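Local coordinates for protein ornithine decarboxylase (Entamoeba histolytica, PDB 4AIB) that probably catalyses the pyridoxal 5'-phosphate-dependent decarboxylation of L-ornithine to putrescine, working as a homodimer whose active sites draw residues from both subunits, at residues L64-G69 / L87-N92; S99-P104 / I120-D125; K103-L108 / V127-K132. All blocks are in the same frame, centred on the assembly; numbering follows the deposited sequence.

Contact 1 (L64-G69 / L87-N92)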
loop_
_atom_site.group_PDB
_atom_site.type_symbol
_atom_site.label_atom_id
_atom_site.label_comp_id
_atom_site.label_asym_id
_atom_site.label_seq_id
_atom_site.Cartn_x
_atom_site.Cartn_y
_atom_site.Cartn_z
ATOM N N LEU A 64 21.405 0.656 -1.473
ATOM C CA LEU A 64 21.214 1.696 -2.487
ATOM C C LEU A 64 21.446 3.097 -1.918
ATOM O O LEU A 64 22.095 3.930 -2.555
ATOM C CB LEU A 64 19.812 1.592 -3.106
ATOM C CG LEU A 64 19.343 2.660 -4.106
ATOM C CD1 LEU A 64 20.184 2.663 -5.375
ATOM C CD2 LEU A 64 17.871 2.465 -4.439
ATOM N N VAL A 65 20.914 3.339 -0.722
ATOM C CA VAL A 65 21.075 4.617 -0.023
ATOM C C VAL A 65 22.553 4.866 0.305
ATOM O O VAL A 65 23.039 5.993 0.188
ATOM C CB VAL A 65 20.205 4.677 1.258
ATOM C CG1 VAL A 65 20.353 6.016 1.964
ATOM C CG2 VAL A 65 18.739 4.434 0.924
ATOM N N LYS A 66 23.254 3.803 0.696
ATOM C CA LYS A 66 24.689 3.854 0.983
ATOM C C LYS A 66 25.502 4.146 -0.280
ATOM O O LYS A 66 26.378 5.012 -0.272
ATOM C CB LYS A 66 25.152 2.536 1.617
ATOM C CG LYS A 66 26.601 2.506 2.090
ATOM C CD LYS A 66 26.751 3.067 3.496
ATOM C CE LYS A 66 28.131 2.773 4.063
ATOM N NZ LYS A 66 28.253 3.215 5.479
ATOM N N LEU A 67 25.199 3.421 -1.355
ATOM C CA LEU A 67 25.932 3.536 -2.616
ATOM C C LEU A 67 25.779 4.914 -3.261
ATOM O O LEU A 67 26.756 5.480 -3.757
ATOM C CB LEU A 67 25.500 2.433 -3.590
ATOM C CG LEU A 67 26.171 2.326 -4.964
ATOM C CD1 LEU A 67 27.635 1.923 -4.859
ATOM C CD2 LEU A 67 25.408 1.332 -5.821
ATOM N N LEU A 68 24.557 5.444 -3.245
ATOM C CA LEU A 68 24.270 6.764 -3.809
ATOM C C LEU A 68 24.999 7.877 -3.059
ATOM O O LEU A 68 25.569 8.777 -3.680
ATOM C CB LEU A 68 22.762 7.035 -3.821
ATOM C CG LEU A 68 21.919 6.333 -4.889
ATOM C CD1 LEU A 68 20.462 6.302 -4.464
ATOM C CD2 LEU A 68 22.066 6.998 -6.250
ATOM N N GLY A 69 24.983 7.799 -1.730
ATOM C CA GLY A 69 25.655 8.775 -0.875
ATOM C C GLY A 69 27.165 8.762 -1.015
ATOM O O GLY A 69 27.808 9.814 -0.949
ATOM N N LEU A 87 21.664 8.940 8.674
ATOM C CA LEU A 87 22.632 9.258 9.727
ATOM C C LEU A 87 23.332 8.022 10.291
ATOM O O LEU A 87 24.501 8.090 10.675
ATOM C CB LEU A 87 21.960 10.043 10.860
ATOM C CG LEU A 87 21.546 11.491 10.578
ATOM C CD1 LEU A 87 20.579 11.981 11.642
ATOM C CD2 LEU A 87 22.755 12.409 10.490
ATOM N N ASP A 88 22.613 6.901 10.337
ATOM C CA ASP A 88 23.173 5.633 10.806
ATOM C C ASP A 88 24.198 5.054 9.837
ATOM O O ASP A 88 25.079 4.296 10.242
ATOM C CB ASP A 88 22.063 4.610 11.071
ATOM C CG ASP A 88 21.274 4.911 12.336
ATOM O OD1 ASP A 88 21.730 5.739 13.158
ATOM O OD2 ASP A 88 20.188 4.312 12.507
ATOM N N LEU A 89 24.083 5.417 8.561
ATOM C CA LEU A 89 25.030 4.968 7.540
ATOM C C LEU A 89 26.325 5.790 7.537
ATOM O O LEU A 89 27.251 5.499 6.777
ATOM C CB LEU A 89 24.379 4.969 6.152
ATOM C CG LEU A 89 23.268 3.948 5.869
ATOM C CD1 LEU A 89 22.543 4.298 4.578
ATOM C CD2 LEU A 89 23.800 2.521 5.815
ATOM N N GLY A 90 26.379 6.812 8.389
ATOM C CA GLY A 90 27.592 7.607 8.578
ATOM C C GLY A 90 27.638 8.912 7.809
ATOM O O GLY A 90 28.634 9.638 7.874
ATOM N N PHE A 91 26.565 9.212 7.082
ATOM C CA PHE A 91 26.488 10.436 6.289
ATOM C C PHE A 91 26.192 11.653 7.161
ATOM O O PHE A 91 25.420 11.571 8.122
ATOM C CB PHE A 91 25.446 10.302 5.174
ATOM C CG PHE A 91 25.733 9.187 4.202
ATOM C CD1 PHE A 91 26.815 9.265 3.329
ATOM C CD2 PHE A 91 24.917 8.062 4.155
ATOM C CE1 PHE A 91 27.081 8.238 2.434
ATOM C CE2 PHE A 91 25.176 7.034 3.259
ATOM C CZ PHE A 91 26.259 7.122 2.398
ATOM N N ASN A 92 26.819 12.776 6.816
ATOM C CA ASN A 92 26.702 14.022 7.572
ATOM C C ASN A 92 25.324 14.673 7.420
ATOM O O ASN A 92 24.796 14.740 6.306
ATOM C CB ASN A 92 27.801 15.000 7.142
ATOM C CG ASN A 92 28.094 16.053 8.195
ATOM O OD1 ASN A 92 28.563 15.742 9.291
ATOM N ND2 ASN A 92 27.827 17.311 7.862
#
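The ammonium group of K66 reaches across to the carbonyl of L89, with NZ 2.8 Å from L89 O. NZ lies in the carbonyl plane, on a lone pair of L89 O, at a C=O...N angle of 138°. K66 CG is anti to the backbone N and the chain bends at chi2 (85°), so CD packs against L89 CD2 at 3.8 Å, while L89 CD1 turns the other way and meets V65 CG1, also at 3.8 Å, the two side chains crossing at about a right angle. F91 comes in ring tip first. Its CZ stands 3.4 Å from K66 O, which sits at the ring edge, and its CE1 is 3.5 Å from G69 C, so the phenyl ring is brought against bare backbone where G69 has no side chain. The contact joins two successive outer helices of the α/β-barrel, 62-70 and 80-88, with strand 74-77 between them in the chain. L89 and F91 owe their positions to the end of the second helix, a Schellman motif in which G90 takes a phi of 98° and its N bonds back to L87 O at 3.2 Å. Farther out, V65 also touches E85, and F91 packs on V86 and meets the ring of F75.

Contact 2 (S99-P104 / I120-D125); sequences SQTFKP and IVDSID
Hydrogen bonds through one water link the two segments. The water accepts from D122 N at 2.7 Å and from S123 OG at 2.7 Å, and donates to T101 O at 3.0 Å. S123 OG also accepts from E126 N, so as N-cap of helix 124-133 it serves the helix end and the water together. K103, bent at chi3 and chi4, folds back so that NZ donates a hydrogen bond to Q100 O of its own segment at 2.8 Å, almost along the C=O axis (175°); NZ also hydrogen-bonds T119 OG1. Segments 99-104 and 120-125 follow strands 96-98 and 118-121, the third and fourth in chain order of the α/β-barrel, and lie at their C-terminal ends, the side on which barrels of this fold carry their active sites. The salt bridge is made by D122: OD2 pairs with R277 of the second subunit and takes a hydrogen bond from G159 N. By van der Waals contact, D122 OD1 lies 3.2 Å from T101 CB, and the carboxylate plane is turned 53° from the F102 ring. F102 CE1 is 3.2 Å from S123 OG, and I120 CD1 packs on S99 CB at 3.7 Å.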
loop_
_atom_site.group_PDB
_atom_site.type_symbol
_atom_site.label_atom_id
_atom_site.label_comp_id
_atom_site.label_asym_id
_atom_site.label_seq_id
_atom_site.Cartn_x
_atom_site.Cartn_y
_atom_site.Cartn_z
ATOM N N SER A 99 12.578 17.191 3.835
ATOM C CA SER A 99 11.519 17.593 2.913
ATOM C C SER A 99 10.148 17.091 3.360
ATOM O O SER A 99 9.626 16.102 2.838
ATOM C CB SER A 99 11.828 17.119 1.489
ATOM O OG SER A 99 11.873 15.704 1.416
ATOM N N GLN A 100 9.578 17.781 4.340
ATOM C CA GLN A 100 8.230 17.493 4.805
ATOM C C GLN A 100 7.515 18.806 5.084
ATOM O O GLN A 100 7.920 19.573 5.962
ATOM C CB GLN A 100 8.262 16.597 6.048
ATOM C CG GLN A 100 6.893 16.211 6.597
ATOM C CD GLN A 100 5.993 15.556 5.564
ATOM O OE1 GLN A 100 4.892 16.038 5.293
ATOM N NE2 GLN A 100 6.456 14.456 4.979
ATOM N N THR A 101 6.457 19.058 4.317
ATOM C CA THR A 101 5.690 20.301 4.413
ATOM C C THR A 101 5.001 20.448 5.767
ATOM O O THR A 101 4.959 21.542 6.330
ATOM C CB THR A 101 4.647 20.420 3.282
ATOM O OG1 THR A 101 3.874 19.216 3.205
ATOM C CG2 THR A 101 5.332 20.664 1.945
ATOM N N PHE A 102 4.470 19.343 6.285
ATOM C CA PHE A 102 3.835 19.336 7.600
ATOM C C PHE A 102 4.451 18.270 8.504
ATOM O O PHE A 102 4.167 17.076 8.373
ATOM C CB PHE A 102 2.318 19.166 7.473
ATOM C CG PHE A 102 1.637 20.316 6.782
ATOM C CD1 PHE A 102 1.458 21.532 7.435
ATOM C CD2 PHE A 102 1.175 20.186 5.476
ATOM C CE1 PHE A 102 0.830 22.594 6.802
ATOM C CE2 PHE A 102 0.547 21.245 4.838
ATOM C CZ PHE A 102 0.375 22.450 5.501
ATOM N N LYS A 103 5.297 18.728 9.421
ATOM C CA LYS A 103 6.089 17.849 10.275
ATOM C C LYS A 103 5.430 17.633 11.635
ATOM O O LYS A 103 4.897 18.580 12.219
ATOM C CB LYS A 103 7.492 18.432 10.470
ATOM C CG LYS A 103 8.280 18.616 9.181
ATOM C CD LYS A 103 9.476 19.542 9.362
ATOM C CE LYS A 103 9.087 21.012 9.306
ATOM N NZ LYS A 103 8.645 21.437 7.947
ATOM N N PRO A 104 5.458 16.383 12.141
ATOM C CA PRO A 104 5.042 16.117 13.518
ATOM C C PRO A 104 5.993 16.805 14.490
ATOM O O PRO A 104 7.198 16.874 14.228
ATOM C CB PRO A 104 5.166 14.594 13.639
ATOM C CG PRO A 104 5.109 14.089 12.238
ATOM C CD PRO A 104 5.799 15.141 11.425
ATOM N N ILE A 120 11.531 22.245 4.705
ATOM C CA ILE A 120 10.643 22.936 3.763
ATOM C C ILE A 120 9.318 23.348 4.417
ATOM O O ILE A 120 8.827 22.673 5.327
ATOM C CB ILE A 120 10.396 22.082 2.491
ATOM C CG1 ILE A 120 11.728 21.758 1.800
ATOM C CG2 ILE A 120 9.460 22.794 1.519
ATOM C CD1 ILE A 120 11.641 20.714 0.706
ATOM N N VAL A 121 8.759 24.464 3.948
ATOM C CA VAL A 121 7.512 25.028 4.468
ATOM C C VAL A 121 6.608 25.513 3.329
ATOM O O VAL A 121 7.091 26.071 2.342
ATOM C CB VAL A 121 7.805 26.202 5.432
ATOM C CG1 VAL A 121 6.600 27.118 5.584
ATOM C CG2 VAL A 121 8.249 25.682 6.789
ATOM N N ASP A 122 5.301 25.292 3.472
ATOM C CA ASP A 122 4.308 25.863 2.553
ATOM C C ASP A 122 3.058 26.410 3.263
ATOM O O ASP A 122 1.977 26.497 2.670
ATOM C CB ASP A 122 3.945 24.870 1.432
ATOM C CG ASP A 122 3.215 23.629 1.937
ATOM O OD1 ASP A 122 3.315 23.294 3.135
ATOM O OD2 ASP A 122 2.540 22.975 1.114
ATOM N N SER A 123 3.219 26.788 4.531
ATOM C CA SER A 123 2.124 27.340 5.333
ATOM C C SER A 123 2.629 28.299 6.410
ATOM O O SER A 123 3.776 28.204 6.845
ATOM C CB SER A 123 1.317 26.215 5.986
ATOM O OG SER A 123 2.080 25.558 6.983
ATOM N N ILE A 124 1.758 29.211 6.840
ATOM C CA ILE A 124 2.073 30.161 7.913
ATOM C C ILE A 124 2.224 29.457 9.271
ATOM O O ILE A 124 2.989 29.907 10.130
ATOM C CB ILE A 124 1.033 31.315 7.983
ATOM C CG1 ILE A 124 1.491 32.416 8.951
ATOM C CG2 ILE A 124 -0.354 30.797 8.348
ATOM C CD1 ILE A 124 0.782 33.743 8.775
ATOM N N ASP A 125 1.507 28.348 9.445
ATOM C CA ASP A 125 1.542 27.583 10.690
ATOM C C ASP A 125 2.877 26.869 10.903
ATOM O O ASP A 125 3.385 26.826 12.023
ATOM C CB ASP A 125 0.390 26.574 10.738
ATOM C CG ASP A 125 0.341 25.803 12.046
ATOM O OD1 ASP A 125 0.200 26.438 13.113
ATOM O OD2 ASP A 125 0.456 24.560 12.007
HETATM O O HOH W 1 4.060 24.279 5.627
#

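Contact 3 (K103-L108 / V127-K132)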
loop_
_atom_site.group_PDB
_atom_site.type_symbol
_atom_site.label_atom_id
_atom_site.label_comp_id
_atom_site.label_asym_id
_atom_site.label_seq_id
_atom_site.Cartn_x
_atom_site.Cartn_y
_atom_site.Cartn_z
ATOM N N LYS A 103 5.297 18.728 9.421
ATOM C CA LYS A 103 6.089 17.849 10.275
ATOM C C LYS A 103 5.430 17.633 11.635
ATOM O O LYS A 103 4.897 18.580 12.219
ATOM C CB LYS A 103 7.492 18.432 10.470
ATOM C CG LYS A 103 8.280 18.616 9.181
ATOM C CD LYS A 103 9.476 19.542 9.362
ATOM C CE LYS A 103 9.087 21.012 9.306
ATOM N NZ LYS A 103 8.645 21.437 7.947
ATOM N N PRO A 104 5.458 16.383 12.141
ATOM C CA PRO A 104 5.042 16.117 13.518
ATOM C C PRO A 104 5.993 16.805 14.490
ATOM O O PRO A 104 7.198 16.874 14.228
ATOM C CB PRO A 104 5.166 14.594 13.639
ATOM C CG PRO A 104 5.109 14.089 12.238
ATOM C CD PRO A 104 5.799 15.141 11.425
ATOM N N TYR A 105 5.453 17.317 15.593
ATOM C CA TYR A 105 6.234 18.094 16.555
ATOM C C TYR A 105 7.399 17.301 17.146
ATOM O O TYR A 105 8.525 17.799 17.201
ATOM C CB TYR A 105 5.340 18.633 17.676
ATOM C CG TYR A 105 4.208 19.521 17.207
ATOM C CD1 TYR A 105 4.414 20.877 16.971
ATOM C CD2 TYR A 105 2.928 19.004 17.007
ATOM C CE1 TYR A 105 3.380 21.696 16.547
ATOM C CE2 TYR A 105 1.886 19.815 16.580
ATOM C CZ TYR A 105 2.119 21.158 16.352
ATOM O OH TYR A 105 1.095 21.971 15.930
ATOM N N ASN A 106 7.122 16.069 17.571
ATOM C CA ASN A 106 8.139 15.186 18.147
ATOM C C ASN A 106 9.293 14.881 17.192
ATOM O O ASN A 106 10.452 14.808 17.610
ATOM C CB ASN A 106 7.505 13.885 18.657
ATOM C CG ASN A 106 6.626 13.213 17.619
ATOM O OD1 ASN A 106 7.115 12.610 16.666
ATOM N ND2 ASN A 106 5.316 13.307 17.808
ATOM N N GLN A 107 8.967 14.721 15.912
ATOM C CA GLN A 107 9.964 14.438 14.883
ATOM C C GLN A 107 10.812 15.661 14.548
ATOM O O GLN A 107 12.015 15.538 14.318
ATOM C CB GLN A 107 9.298 13.884 13.621
ATOM C CG GLN A 107 8.726 12.485 13.792
ATOM C CD GLN A 107 8.098 11.940 12.524
ATOM O OE1 GLN A 107 8.563 12.210 11.416
ATOM N NE2 GLN A 107 7.038 11.158 12.684
ATOM N N LEU A 108 10.181 16.835 14.528
ATOM C CA LEU A 108 10.871 18.097 14.250
ATOM C C LEU A 108 11.888 18.434 15.341
ATOM O O LEU A 108 12.992 18.900 15.047
ATOM C CB LEU A 108 9.859 19.240 14.079
ATOM C CG LEU A 108 10.351 20.667 13.803
ATOM C CD1 LEU A 108 11.182 20.756 12.531
ATOM C CD2 LEU A 108 9.171 21.624 13.738
ATOM N N VAL A 127 5.788 27.750 9.702
ATOM C CA VAL A 127 6.770 28.787 10.019
ATOM C C VAL A 127 6.789 29.013 11.533
ATOM O O VAL A 127 7.856 29.075 12.148
ATOM C CB VAL A 127 6.463 30.116 9.286
ATOM C CG1 VAL A 127 7.434 31.211 9.702
ATOM C CG2 VAL A 127 6.515 29.927 7.779
ATOM N N GLN A 128 5.595 29.118 12.116
ATOM C CA GLN A 128 5.422 29.307 13.555
ATOM C C GLN A 128 5.823 28.060 14.342
ATOM O O GLN A 128 6.386 28.165 15.434
ATOM C CB GLN A 128 3.971 29.684 13.873
ATOM C CG GLN A 128 3.529 31.018 13.287
ATOM C CD GLN A 128 2.027 31.228 13.346
ATOM O OE1 GLN A 128 1.254 30.279 13.479
ATOM N NE2 GLN A 128 1.605 32.483 13.237
ATOM N N LYS A 129 5.526 26.891 13.775
ATOM C CA LYS A 129 5.886 25.600 14.365
ATOM C C LYS A 129 7.401 25.472 14.499
ATOM O O LYS A 129 7.906 25.008 15.524
ATOM C CB LYS A 129 5.335 24.457 13.504
ATOM C CG LYS A 129 5.578 23.060 14.060
ATOM C CD LYS A 129 5.216 21.973 13.055
ATOM C CE LYS A 129 3.710 21.800 12.913
ATOM N NZ LYS A 129 3.362 20.831 11.838
ATOM N N ILE A 130 8.112 25.890 13.456
ATOM C CA ILE A 130 9.572 25.872 13.443
ATOM C C ILE A 130 10.130 26.927 14.399
ATOM O O ILE A 130 11.070 26.655 15.145
ATOM C CB ILE A 130 10.121 26.042 12.007
ATOM C CG1 ILE A 130 9.937 24.735 11.227
ATOM C CG2 ILE A 130 11.591 26.444 12.014
ATOM C CD1 ILE A 130 10.011 24.890 9.725
ATOM N N ALA A 131 9.525 28.113 14.395
ATOM C CA ALA A 131 9.949 29.215 15.262
ATOM C C ALA A 131 9.797 28.903 16.753
ATOM O O ALA A 131 10.507 29.470 17.586
ATOM C CB ALA A 131 9.190 30.486 14.911
ATOM N N LYS A 132 8.876 27.998 17.076
ATOM C CA LYS A 132 8.568 27.655 18.462
ATOM C C LYS A 132 9.413 26.495 19.000
ATOM O O LYS A 132 9.785 26.491 20.176
ATOM C CB LYS A 132 7.075 27.333 18.607
ATOM C CG LYS A 132 6.563 27.331 20.040
ATOM C CD LYS A 132 5.104 26.909 20.109
ATOM C CE LYS A 132 4.640 26.771 21.550
ATOM N NZ LYS A 132 3.244 26.263 21.640
#
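This is a buried helix-to-helix contact between neighbours in the outer layer of the α/β-barrel: helix 105-114, together with the turn leading into it, packs on helix 124-133, and strand 118-121 lies between them in the chain. The closest backbone positions, Y105 CA and K129 CA, are 7.8 Å apart, so side chains fill the interface, and K129 buries the most surface of any. Its CG is anti to the backbone N and the chain runs out straight before turning at chi3 (-75°), which carries NZ to the turn just ahead of P104, the N-cap residue of helix 105-114. There NZ donates to K103 O at 2.8 Å, in the carbonyl plane on a lone pair. The same ammonium group forms a salt bridge with E126 OE1 and a hydrogen bond to H274 O of the second subunit, so this buried charge is held by both chains. E126 in turn accepts from K103 N through OE2, bracing the backbone that offers the carbonyl. Y105 adds a cation-pi interaction: K129 NZ stands over the ring face, 5.0 Å from its centroid and 21° off the normal, while the two side chains cross at about a right angle, with K129 CG 3.6 Å from Y105 CE1. Away from the ammonium group of K129 the contact is carbon-to-carbon. I130 CD1 lies 4.0 Å from CE of K103, the last methylene of a lysine whose NZ is hydrogen-bonded to Q100 O, and L108 CD2 serves both residues of the facing helix, 3.9 Å from K129 CG and 4.1 Å from I130 CG1.

How the contacts relate
All three contacts fall within the pyridoxal-binding barrel, and contact 1 precedes the other two along the chain. Contacts 2 and 3 are close neighbours, their centres about 8 Å apart: they share K103 and P104, both draw on helix 124-133, and V121 CG2 of contact 2 packs on I130 CD1 of contact 3 at 3.5 Å. Both also meet the second subunit. Contact 1 stands apart, its centre about 25 Å from either centre, and touches no other chain of the assembly. Relative to K57, the predicted cofactor lysine, which carries no cofactor here, the side chain of Q100 in contact 2 lies about 6 Å away and that of V65 in contact 1 about 10 Å; contact 3 is away from the predicted sites.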